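Local structure of DNA methyltransferase (Nicotiana tabacum, 4ONQ) at residues F40-V45 against S336-Y341; I63-V68 against G81-L86; P114-R119 against F156-C161. The protein probably methylates cytosines in DNA at carbon 5, this chain being the catalytic domain of the DRM-type enzyme, with sinefungin bound. The protein carries 5 engineered substitutions. All coordinates share one frame; numbering follows the deposited sequence.

Contact 1. Residues F40-V45 against S336-Y341; sequences FYYENV and SLFSSY. Engineered in segment 336-341: Ser-339 (natural residue Tyr), Ser-340 (natural residue Asp).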
loop_
_atom_site.group_PDB
_atom_site.type_symbol
_atom_site.label_atom_id
_atom_site.label_comp_id
_atom_site.label_asym_id
_atom_site.label_seq_id
_atom_site.Cartn_x
_atom_site.Cartn_y
_atom_site.Cartn_z
ATOM N N PHE A 40 -7.359 -10.296 -10.731
ATOM C CA PHE A 40 -7.804 -9.155 -9.946
ATOM C C PHE A 40 -7.188 -9.137 -8.560
ATOM O O PHE A 40 -6.880 -10.182 -7.987
ATOM C CB PHE A 40 -9.333 -9.050 -9.887
ATOM C CG PHE A 40 -9.983 -10.016 -8.941
ATOM C CD1 PHE A 40 -10.191 -9.674 -7.611
ATOM C CD2 PHE A 40 -10.420 -11.253 -9.385
ATOM C CE1 PHE A 40 -10.804 -10.558 -6.738
ATOM C CE2 PHE A 40 -11.036 -12.143 -8.514
ATOM C CZ PHE A 40 -11.229 -11.792 -7.190
ATOM N N TYR A 41 -7.018 -7.932 -8.035
ATOM C CA TYR A 41 -6.348 -7.719 -6.769
ATOM C C TYR A 41 -7.091 -6.610 -6.040
ATOM O O TYR A 41 -7.137 -5.475 -6.509
ATOM C CB TYR A 41 -4.901 -7.314 -7.041
ATOM C CG TYR A 41 -3.987 -7.278 -5.840
ATOM C CD1 TYR A 41 -3.364 -8.441 -5.371
ATOM C CD2 TYR A 41 -3.713 -6.069 -5.194
ATOM C CE1 TYR A 41 -2.506 -8.396 -4.279
ATOM C CE2 TYR A 41 -2.865 -6.008 -4.111
ATOM C CZ TYR A 41 -2.265 -7.168 -3.653
ATOM O OH TYR A 41 -1.414 -7.083 -2.576
ATOM N N TYR A 42 -7.701 -6.954 -4.912
ATOM C CA TYR A 42 -8.449 -5.995 -4.112
ATOM C C TYR A 42 -7.854 -5.876 -2.716
ATOM O O TYR A 42 -7.572 -6.879 -2.066
ATOM C CB TYR A 42 -9.929 -6.392 -4.001
ATOM C CG TYR A 42 -10.713 -5.387 -3.195
ATOM C CD1 TYR A 42 -11.067 -4.165 -3.746
ATOM C CD2 TYR A 42 -11.061 -5.636 -1.875
ATOM C CE1 TYR A 42 -11.758 -3.229 -3.018
ATOM C CE2 TYR A 42 -11.759 -4.698 -1.134
ATOM C CZ TYR A 42 -12.103 -3.494 -1.713
ATOM O OH TYR A 42 -12.796 -2.538 -1.000
ATOM N N GLU A 43 -7.679 -4.644 -2.249
ATOM C CA GLU A 43 -7.090 -4.409 -0.938
ATOM C C GLU A 43 -8.060 -3.684 -0.018
ATOM O O GLU A 43 -8.706 -2.718 -0.422
ATOM C CB GLU A 43 -5.803 -3.595 -1.077
ATOM C CG GLU A 43 -5.169 -3.190 0.247
ATOM C CD GLU A 43 -5.120 -1.685 0.444
ATOM O OE1 GLU A 43 -5.873 -0.965 -0.245
ATOM O OE2 GLU A 43 -4.324 -1.221 1.285
ATOM N N ASN A 44 -8.166 -4.150 1.221
ATOM C CA ASN A 44 -8.961 -3.436 2.209
ATOM C C ASN A 44 -8.334 -3.527 3.589
ATOM O O ASN A 44 -7.493 -4.390 3.834
ATOM C CB ASN A 44 -10.395 -3.967 2.238
ATOM C CG ASN A 44 -11.423 -2.858 2.337
ATOM O OD1 ASN A 44 -11.147 -1.783 2.877
ATOM N ND2 ASN A 44 -12.612 -3.105 1.802
ATOM N N VAL A 45 -8.737 -2.628 4.482
ATOM C CA VAL A 45 -8.283 -2.659 5.869
ATOM C C VAL A 45 -8.548 -4.033 6.473
ATOM O O VAL A 45 -9.626 -4.591 6.297
ATOM C CB VAL A 45 -9.010 -1.600 6.715
ATOM C CG1 VAL A 45 -8.491 -1.610 8.145
ATOM C CG2 VAL A 45 -8.847 -0.223 6.091
ATOM N N SER A 336 -20.369 1.215 -1.559
ATOM C CA SER A 336 -20.832 1.668 -2.862
ATOM C C SER A 336 -19.700 1.961 -3.802
ATOM O O SER A 336 -19.871 1.947 -5.005
ATOM C CB SER A 336 -21.687 2.910 -2.734
ATOM O OG SER A 336 -21.684 3.640 -3.935
ATOM N N LEU A 337 -18.542 2.225 -3.241
ATOM C CA LEU A 337 -17.372 2.391 -4.087
ATOM C C LEU A 337 -16.728 1.030 -4.287
ATOM O O LEU A 337 -16.188 0.724 -5.359
ATOM C CB LEU A 337 -16.400 3.385 -3.459
ATOM C CG LEU A 337 -16.885 4.833 -3.579
ATOM C CD1 LEU A 337 -16.225 5.721 -2.538
ATOM C CD2 LEU A 337 -16.635 5.374 -4.990
ATOM N N PHE A 338 -16.811 0.207 -3.248
ATOM C CA PHE A 338 -16.483 -1.200 -3.378
ATOM C C PHE A 338 -17.428 -1.817 -4.396
ATOM O O PHE A 338 -17.029 -2.645 -5.219
ATOM C CB PHE A 338 -16.633 -1.919 -2.042
ATOM C CG PHE A 338 -16.606 -3.415 -2.161
ATOM C CD1 PHE A 338 -15.477 -4.062 -2.638
ATOM C CD2 PHE A 338 -17.704 -4.174 -1.797
ATOM C CE1 PHE A 338 -15.447 -5.438 -2.754
ATOM C CE2 PHE A 338 -17.679 -5.553 -1.906
ATOM C CZ PHE A 338 -16.550 -6.187 -2.386
ATOM N N SER A 339 -18.635 -1.316 -4.442
ATOM C CA SER A 339 -19.592 -1.839 -5.359
ATOM C C SER A 339 -19.217 -1.451 -6.720
ATOM O O SER A 339 -19.430 -2.165 -7.647
ATOM C CB SER A 339 -20.967 -1.296 -5.049
ATOM O OG SER A 339 -21.372 -1.715 -3.770
ATOM N N SER A 340 -18.678 -0.274 -6.839
ATOM C CA SER A 340 -18.182 0.170 -8.135
ATOM C C SER A 340 -17.056 -0.741 -8.622
ATOM O O SER A 340 -17.015 -1.129 -9.799
ATOM C CB SER A 340 -17.704 1.618 -8.060
ATOM O OG SER A 340 -18.792 2.503 -7.844
ATOM N N TYR A 341 -16.153 -1.090 -7.710
ATOM C CA TYR A 341 -15.072 -2.007 -8.048
ATOM C C TYR A 341 -15.625 -3.330 -8.565
ATOM O O TYR A 341 -15.196 -3.832 -9.604
ATOM C CB TYR A 341 -14.168 -2.255 -6.840
ATOM C CG TYR A 341 -13.028 -3.206 -7.118
ATOM C CD1 TYR A 341 -11.793 -2.734 -7.533
ATOM C CD2 TYR A 341 -13.187 -4.577 -6.965
ATOM C CE1 TYR A 341 -10.750 -3.597 -7.789
ATOM C CE2 TYR A 341 -12.153 -5.449 -7.223
ATOM C CZ TYR A 341 -10.935 -4.955 -7.632
ATOM O OH TYR A 341 -9.898 -5.823 -7.891
#
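Tyr-42 reaches from its strand toward the first turn of helix 337-352 and meets two aromatic rings on the way. Its CB sits 3.9 Å from the hydroxyl oxygen OH of Tyr-341. With CG anti to the backbone N (chi1 -179°), the ring points at the helix, and CD1 stands 3.7 Å above the centre of the Tyr-341 ring. This is an edge-to-face pair, the edge supplied by Tyr-42, with the planes 55° apart. Farther out, CE1 passes Phe-338 CD1, and CZ closes on the same CD1 at 3.5 Å. The hydroxyl at the tip ends against CD1 and CB of Phe-338, whose CE1 lies over one face of the Tyr-42 ring, toward its rim. The three rings make an aromatic cluster that packs strand 39-45, inside the mixed sheet of this Rossmann-like methyltransferase domain, against the helix. The hydroxyl of Tyr-341 reaches past the cluster: OH comes 3.1 Å from Tyr-41 O and 3.8 Å from Phe-40 CB, near the plane of the Phe-40 ring. Phe-338 also rests on Ile-56 of helix 50-59, and Tyr-341 on Val-310 of strand 309-312.

Contact 2. Residues I63-V68 against G81-L86; sequences IEPEFV and GYIHNL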
loop_
_atom_site.group_PDB
_atom_site.type_symbol
_atom_site.label_atom_id
_atom_site.label_comp_id
_atom_site.label_asym_id
_atom_site.label_seq_id
_atom_site.Cartn_x
_atom_site.Cartn_y
_atom_site.Cartn_z
ATOM N N ILE A 63 -13.925 -15.852 -2.758
ATOM C CA ILE A 63 -12.514 -15.894 -2.376
ATOM C C ILE A 63 -12.271 -15.437 -0.930
ATOM O O ILE A 63 -12.839 -14.446 -0.469
ATOM C CB ILE A 63 -11.652 -15.057 -3.352
ATOM C CG1 ILE A 63 -11.846 -15.559 -4.787
ATOM C CG2 ILE A 63 -10.180 -15.093 -2.956
ATOM C CD1 ILE A 63 -10.902 -14.930 -5.792
ATOM N N GLU A 64 -11.418 -16.131 -0.221
ATOM C CA GLU A 64 -11.126 -15.705 1.112
ATOM C C GLU A 64 -9.936 -14.796 1.082
ATOM O O GLU A 64 -8.985 -15.033 0.369
ATOM C CB GLU A 64 -10.791 -16.883 1.995
ATOM C CG GLU A 64 -11.911 -17.774 2.358
ATOM C CD GLU A 64 -11.401 -19.155 2.670
ATOM O OE1 GLU A 64 -10.209 -19.402 2.415
ATOM O OE2 GLU A 64 -12.173 -19.993 3.167
ATOM N N PRO A 65 -9.979 -13.771 1.895
ATOM C CA PRO A 65 -8.913 -12.772 1.871
ATOM C C PRO A 65 -7.619 -13.344 2.401
ATOM O O PRO A 65 -7.635 -14.314 3.161
ATOM C CB PRO A 65 -9.429 -11.686 2.820
ATOM C CG PRO A 65 -10.351 -12.399 3.731
ATOM C CD PRO A 65 -11.020 -13.439 2.880
ATOM N N GLU A 66 -6.513 -12.748 1.977
ATOM C CA GLU A 66 -5.197 -13.083 2.483
ATOM C C GLU A 66 -4.756 -11.921 3.354
ATOM O O GLU A 66 -4.532 -10.812 2.863
ATOM C CB GLU A 66 -4.216 -13.300 1.328
ATOM C CG GLU A 66 -2.773 -13.485 1.772
ATOM C CD GLU A 66 -1.814 -13.757 0.621
ATOM O OE1 GLU A 66 -2.147 -13.432 -0.541
ATOM O OE2 GLU A 66 -0.720 -14.304 0.886
ATOM N N PHE A 67 -4.667 -12.171 4.654
ATOM C CA PHE A 67 -4.311 -11.131 5.605
ATOM C C PHE A 67 -2.808 -11.070 5.792
ATOM O O PHE A 67 -2.169 -12.074 6.097
ATOM C CB PHE A 67 -4.994 -11.367 6.950
ATOM C CG PHE A 67 -6.491 -11.245 6.899
ATOM C CD1 PHE A 67 -7.092 -10.006 6.728
ATOM C CD2 PHE A 67 -7.296 -12.365 7.041
ATOM C CE1 PHE A 67 -8.467 -9.886 6.688
ATOM C CE2 PHE A 67 -8.670 -12.254 6.998
ATOM C CZ PHE A 67 -9.259 -11.012 6.821
ATOM N N VAL A 68 -2.246 -9.884 5.598
ATOM C CA VAL A 68 -0.812 -9.694 5.776
ATOM C C VAL A 68 -0.474 -8.314 6.352
ATOM O O VAL A 68 -1.122 -7.301 6.045
ATOM C CB VAL A 68 -0.005 -10.042 4.482
ATOM C CG1 VAL A 68 -0.883 -9.957 3.257
ATOM C CG2 VAL A 68 1.231 -9.170 4.333
ATOM N N GLY A 81 -6.203 -6.909 4.326
ATOM C CA GLY A 81 -6.755 -8.097 3.703
ATOM C C GLY A 81 -6.791 -7.919 2.193
ATOM O O GLY A 81 -7.320 -6.923 1.684
ATOM N N TYR A 82 -6.210 -8.878 1.475
ATOM C CA TYR A 82 -6.171 -8.832 0.018
ATOM C C TYR A 82 -6.974 -9.973 -0.593
ATOM O O TYR A 82 -6.671 -11.140 -0.375
ATOM C CB TYR A 82 -4.728 -8.904 -0.490
ATOM C CG TYR A 82 -3.808 -7.856 0.094
ATOM C CD1 TYR A 82 -3.595 -6.643 -0.555
ATOM C CD2 TYR A 82 -3.147 -8.080 1.293
ATOM C CE1 TYR A 82 -2.744 -5.682 -0.022
ATOM C CE2 TYR A 82 -2.301 -7.133 1.832
ATOM C CZ TYR A 82 -2.101 -5.936 1.174
ATOM O OH TYR A 82 -1.262 -5.000 1.732
ATOM N N ILE A 83 -8.002 -9.632 -1.358
ATOM C CA ILE A 83 -8.768 -10.628 -2.091
ATOM C C ILE A 83 -8.237 -10.679 -3.510
ATOM O O ILE A 83 -8.246 -9.671 -4.206
ATOM C CB ILE A 83 -10.254 -10.250 -2.161
ATOM C CG1 ILE A 83 -10.810 -9.988 -0.760
ATOM C CG2 ILE A 83 -11.044 -11.340 -2.886
ATOM C CD1 ILE A 83 -11.404 -11.208 -0.104
ATOM N N HIS A 84 -7.779 -11.846 -3.948
ATOM C CA HIS A 84 -7.243 -11.957 -5.298
ATOM C C HIS A 84 -7.369 -13.362 -5.880
ATOM O O HIS A 84 -7.696 -14.311 -5.171
ATOM C CB HIS A 84 -5.785 -11.494 -5.325
ATOM C CG HIS A 84 -4.889 -12.269 -4.413
ATOM N ND1 HIS A 84 -4.218 -13.404 -4.816
ATOM C CD2 HIS A 84 -4.553 -12.075 -3.116
ATOM C CE1 HIS A 84 -3.504 -13.872 -3.808
ATOM N NE2 HIS A 84 -3.692 -13.086 -2.764
ATOM N N ASN A 85 -7.110 -13.479 -7.179
ATOM C CA ASN A 85 -7.151 -14.763 -7.866
ATOM C C ASN A 85 -5.810 -15.096 -8.522
ATOM O O ASN A 85 -5.756 -15.781 -9.542
ATOM C CB ASN A 85 -8.282 -14.781 -8.899
ATOM C CG ASN A 85 -8.087 -13.754 -10.008
ATOM O OD1 ASN A 85 -7.195 -12.904 -9.944
ATOM N ND2 ASN A 85 -8.937 -13.821 -11.028
ATOM N N LEU A 86 -4.732 -14.600 -7.924
ATOM C CA LEU A 86 -3.383 -14.824 -8.431
ATOM C C LEU A 86 -2.871 -16.166 -7.953
ATOM O O LEU A 86 -3.326 -16.671 -6.929
ATOM C CB LEU A 86 -2.440 -13.742 -7.900
ATOM C CG LEU A 86 -2.836 -12.295 -8.177
ATOM C CD1 LEU A 86 -2.066 -11.332 -7.276
ATOM C CD2 LEU A 86 -2.602 -11.977 -9.640
HETATM O O HOH W 1 -7.035 -13.626 -1.615
#
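Glu-66 and His-84 join side chains across two antiparallel strands. The glutamate is fully extended, CG anti to the backbone N (chi1 173°), which carries OE1 along the sheet to the imidazole. His-84 has its ring carbon CG wedged between its own N and carbonyl carbon (chi1 59°), and this turns the ring back toward Glu-66. NE2 donates to Glu-66 OE1 over 2.7 Å, with the oxygen close to the ring plane and the carboxylate turned 38° from it. Glu-66 OE2 is taken by Arg-91 and the backbone N of Phe-15, so the whole carboxylate is engaged; together these partners would favour its charged form. Glu-66 and Tyr-82 form the hydrogen-bonded pair, each backbone N donating to the other's O at 2.9 Å. Past this pair, Val-68 CG1 lies 3.5 Å from Tyr-82 CE2. Phe-67 CD1 approaches Gly-81 CA, where a CB would probably come too close to the ring. Beside Pro-65, a water bridges Glu-64 O, Tyr-82 O and His-84 N, while Ile-83 CD1 packs 3.6 Å from Pro-65 CB and its CG2 meets Ile-63 CB. Strands 66-69 and 79-84 form a beta hairpin at the edge of the mixed sheet, with Pro-65 and Ile-83 against helix 50-59, Val-68 and Tyr-82 against helix 213-220, and strand 39-45 alongside 79-84.

Contact 3. Residues P114-R119 against F156-C161; sequences PSWDPR and FVLDQC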
loop_
_atom_site.group_PDB
_atom_site.type_symbol
_atom_site.label_atom_id
_atom_site.label_comp_id
_atom_site.label_asym_id
_atom_site.label_seq_id
_atom_site.Cartn_x
_atom_site.Cartn_y
_atom_site.Cartn_z
ATOM N N PRO A 114 15.937 7.001 22.980
ATOM C CA PRO A 114 16.130 6.647 24.389
ATOM C C PRO A 114 16.037 5.138 24.586
ATOM O O PRO A 114 15.239 4.479 23.917
ATOM C CB PRO A 114 14.951 7.334 25.089
ATOM C CG PRO A 114 14.427 8.337 24.111
ATOM C CD PRO A 114 14.700 7.767 22.764
ATOM N N SER A 115 16.840 4.602 25.498
ATOM C CA SER A 115 16.813 3.173 25.794
ATOM C C SER A 115 15.434 2.710 26.277
ATOM O O SER A 115 15.074 1.541 26.125
ATOM C CB SER A 115 17.878 2.825 26.836
ATOM O OG SER A 115 17.682 3.574 28.023
ATOM N N TRP A 116 14.663 3.629 26.851
ATOM C CA TRP A 116 13.356 3.283 27.397
ATOM C C TRP A 116 12.231 3.319 26.360
ATOM O O TRP A 116 11.074 3.040 26.684
ATOM C CB TRP A 116 13.014 4.172 28.596
ATOM C CG TRP A 116 13.117 5.645 28.325
ATOM C CD1 TRP A 116 14.209 6.436 28.513
ATOM C CD2 TRP A 116 12.081 6.503 27.828
ATOM N NE1 TRP A 116 13.920 7.734 28.161
ATOM C CE2 TRP A 116 12.621 7.799 27.735
ATOM C CE3 TRP A 116 10.753 6.296 27.446
ATOM C CZ2 TRP A 116 11.879 8.887 27.279
ATOM C CZ3 TRP A 116 10.015 7.379 26.994
ATOM C CH2 TRP A 116 10.582 8.659 26.914
ATOM N N ASP A 117 12.570 3.673 25.122
ATOM C CA ASP A 117 11.618 3.592 24.020
ATOM C C ASP A 117 11.893 2.296 23.267
ATOM O O ASP A 117 12.846 2.207 22.494
ATOM C CB ASP A 117 11.754 4.804 23.093
ATOM C CG ASP A 117 10.621 4.906 22.075
ATOM O OD1 ASP A 117 10.111 3.855 21.619
ATOM O OD2 ASP A 117 10.240 6.046 21.728
ATOM N N PRO A 118 11.053 1.279 23.496
ATOM C CA PRO A 118 11.317 -0.077 23.002
ATOM C C PRO A 118 10.934 -0.291 21.544
ATOM O O PRO A 118 11.257 -1.340 20.997
ATOM C CB PRO A 118 10.431 -0.947 23.898
ATOM C CG PRO A 118 9.271 -0.064 24.233
ATOM C CD PRO A 118 9.810 1.355 24.287
ATOM N N ARG A 119 10.259 0.676 20.931
ATOM C CA ARG A 119 9.811 0.526 19.549
ATOM C C ARG A 119 10.959 0.251 18.581
ATOM O O ARG A 119 12.006 0.897 18.634
ATOM C CB ARG A 119 9.074 1.774 19.085
ATOM C CG ARG A 119 7.781 2.054 19.795
ATOM C CD ARG A 119 7.204 3.372 19.301
ATOM N NE ARG A 119 8.099 4.490 19.584
ATOM C CZ ARG A 119 8.071 5.649 18.936
ATOM N NH1 ARG A 119 7.198 5.837 17.956
ATOM N NH2 ARG A 119 8.921 6.611 19.265
ATOM N N PHE A 156 3.083 8.065 29.204
ATOM C CA PHE A 156 2.433 9.157 28.480
ATOM C C PHE A 156 3.091 9.432 27.105
ATOM O O PHE A 156 2.405 9.419 26.063
ATOM C CB PHE A 156 2.362 10.418 29.352
ATOM C CG PHE A 156 2.190 11.685 28.574
ATOM C CD1 PHE A 156 0.962 12.017 28.026
ATOM C CD2 PHE A 156 3.258 12.544 28.387
ATOM C CE1 PHE A 156 0.803 13.186 27.301
ATOM C CE2 PHE A 156 3.106 13.716 27.665
ATOM C CZ PHE A 156 1.879 14.035 27.118
ATOM N N VAL A 157 4.410 9.643 27.084
ATOM C CA VAL A 157 5.064 9.929 25.807
ATOM C C VAL A 157 5.083 8.730 24.864
ATOM O O VAL A 157 4.953 8.906 23.662
ATOM C CB VAL A 157 6.476 10.627 25.912
ATOM C CG1 VAL A 157 6.818 11.009 27.324
ATOM C CG2 VAL A 157 7.590 9.801 25.246
ATOM N N LEU A 158 5.216 7.517 25.396
ATOM C CA LEU A 158 5.196 6.345 24.526
ATOM C C LEU A 158 3.826 6.171 23.877
ATOM O O LEU A 158 3.723 5.810 22.703
ATOM C CB LEU A 158 5.614 5.082 25.270
ATOM C CG LEU A 158 7.124 4.879 25.373
ATOM C CD1 LEU A 158 7.409 3.586 26.105
ATOM C CD2 LEU A 158 7.749 4.863 23.986
ATOM N N ASP A 159 2.784 6.479 24.609
ATOM C CA ASP A 159 1.456 6.415 24.059
ATOM C C ASP A 159 1.252 7.441 22.983
ATOM O O ASP A 159 0.688 7.128 21.983
ATOM C CB ASP A 159 0.351 6.557 25.134
ATOM C CG ASP A 159 0.215 5.341 26.043
ATOM O OD1 ASP A 159 0.779 4.293 25.763
ATOM O OD2 ASP A 159 -0.467 5.430 27.064
ATOM N N GLN A 160 1.676 8.671 23.218
ATOM C CA GLN A 160 1.587 9.673 22.199
ATOM C C GLN A 160 2.407 9.363 20.968
ATOM O O GLN A 160 1.966 9.600 19.908
ATOM C CB GLN A 160 1.919 11.052 22.731
ATOM C CG GLN A 160 1.049 11.538 23.852
ATOM C CD GLN A 160 -0.405 11.551 23.524
ATOM O OE1 GLN A 160 -0.817 12.054 22.527
ATOM N NE2 GLN A 160 -1.177 11.005 24.385
ATOM N N CYS A 161 3.600 8.840 21.135
ATOM C CA CYS A 161 4.458 8.462 20.032
ATOM C C CYS A 161 3.941 7.355 19.159
ATOM O O CYS A 161 4.069 7.410 17.984
ATOM C CB CYS A 161 5.829 8.090 20.532
ATOM S SG CYS A 161 6.767 9.428 21.182
#
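Leu-158 CG stands anti to its carbonyl carbon (chi1 -83°), which sends both methyl groups toward the loop, and Asp-117 CG, anti to the backbone N (chi1 -169°), brings the carboxylate to meet them. Leu-158 CD2 lies 3.4 Å from Asp-117 CG, touching both oxygens, while CD1 meets Pro-118 CD tip to tip at 3.7 Å. The carboxylate itself is held by Arg-119, whose chain bends at chi3 (-62°) and folds back: NE donates to OD1 on its syn lone pair at 2.9 Å, and NH2 donates to OD2, giving a side-on, two-pronged salt bridge. OD1 also accepts the backbone N of Arg-119, an Asx turn that starts on Asp-117, the last residue of the type I beta turn from Pro-114. These bonds shape the loop between helices 107-110 and 132-143; its packing on helix 151-164 is by van der Waals contact, through Leu-158, Val-157 and Cys-161 CB. Trp-168 NE1, from strand 166-170, also donates to OD2. An alanine at Asp-117 would probably leave Arg-119 without its charged mate and less firmly fixed, Trp-168 NE1 without this acceptor, and a gap beside Leu-158 CD2. Cys-161 CB stands 3.4 Å above one face of that guanidinium, whose NH1 is hydrogen-bonded to Leu-166 O. At the other end, Val-157 CG2 meets the Trp-116 ring at its edge, 3.6 Å from CH2, and Trp-116 CZ3 reaches Leu-158 CG.

In the fold
Contacts 1 and 2 meet in one sheet, where strand 39-45 of contact 1 runs antiparallel to strand 79-84 of contact 2. Tyr-42 N lies 2.9 Å from Ile-83 O, and Phe-40 N lies 2.7 Å from Asn-85 OD1, both probable hydrogen bonds; the two centres are about 12 Å apart. Contact 1 is closer to the cofactor site: Leu-337 touches the bound sinefungin, and the side chain of Tyr-42 is about 9 Å from it, that of Tyr-82 in contact 2 about 10 Å. Contact 3 stands apart, its centre about 36 Å from that of contact 1 and about 34 Å from that of contact 2. In sequence, contacts 2 and 3 follow one another, both inside the long loop closed by contact 1.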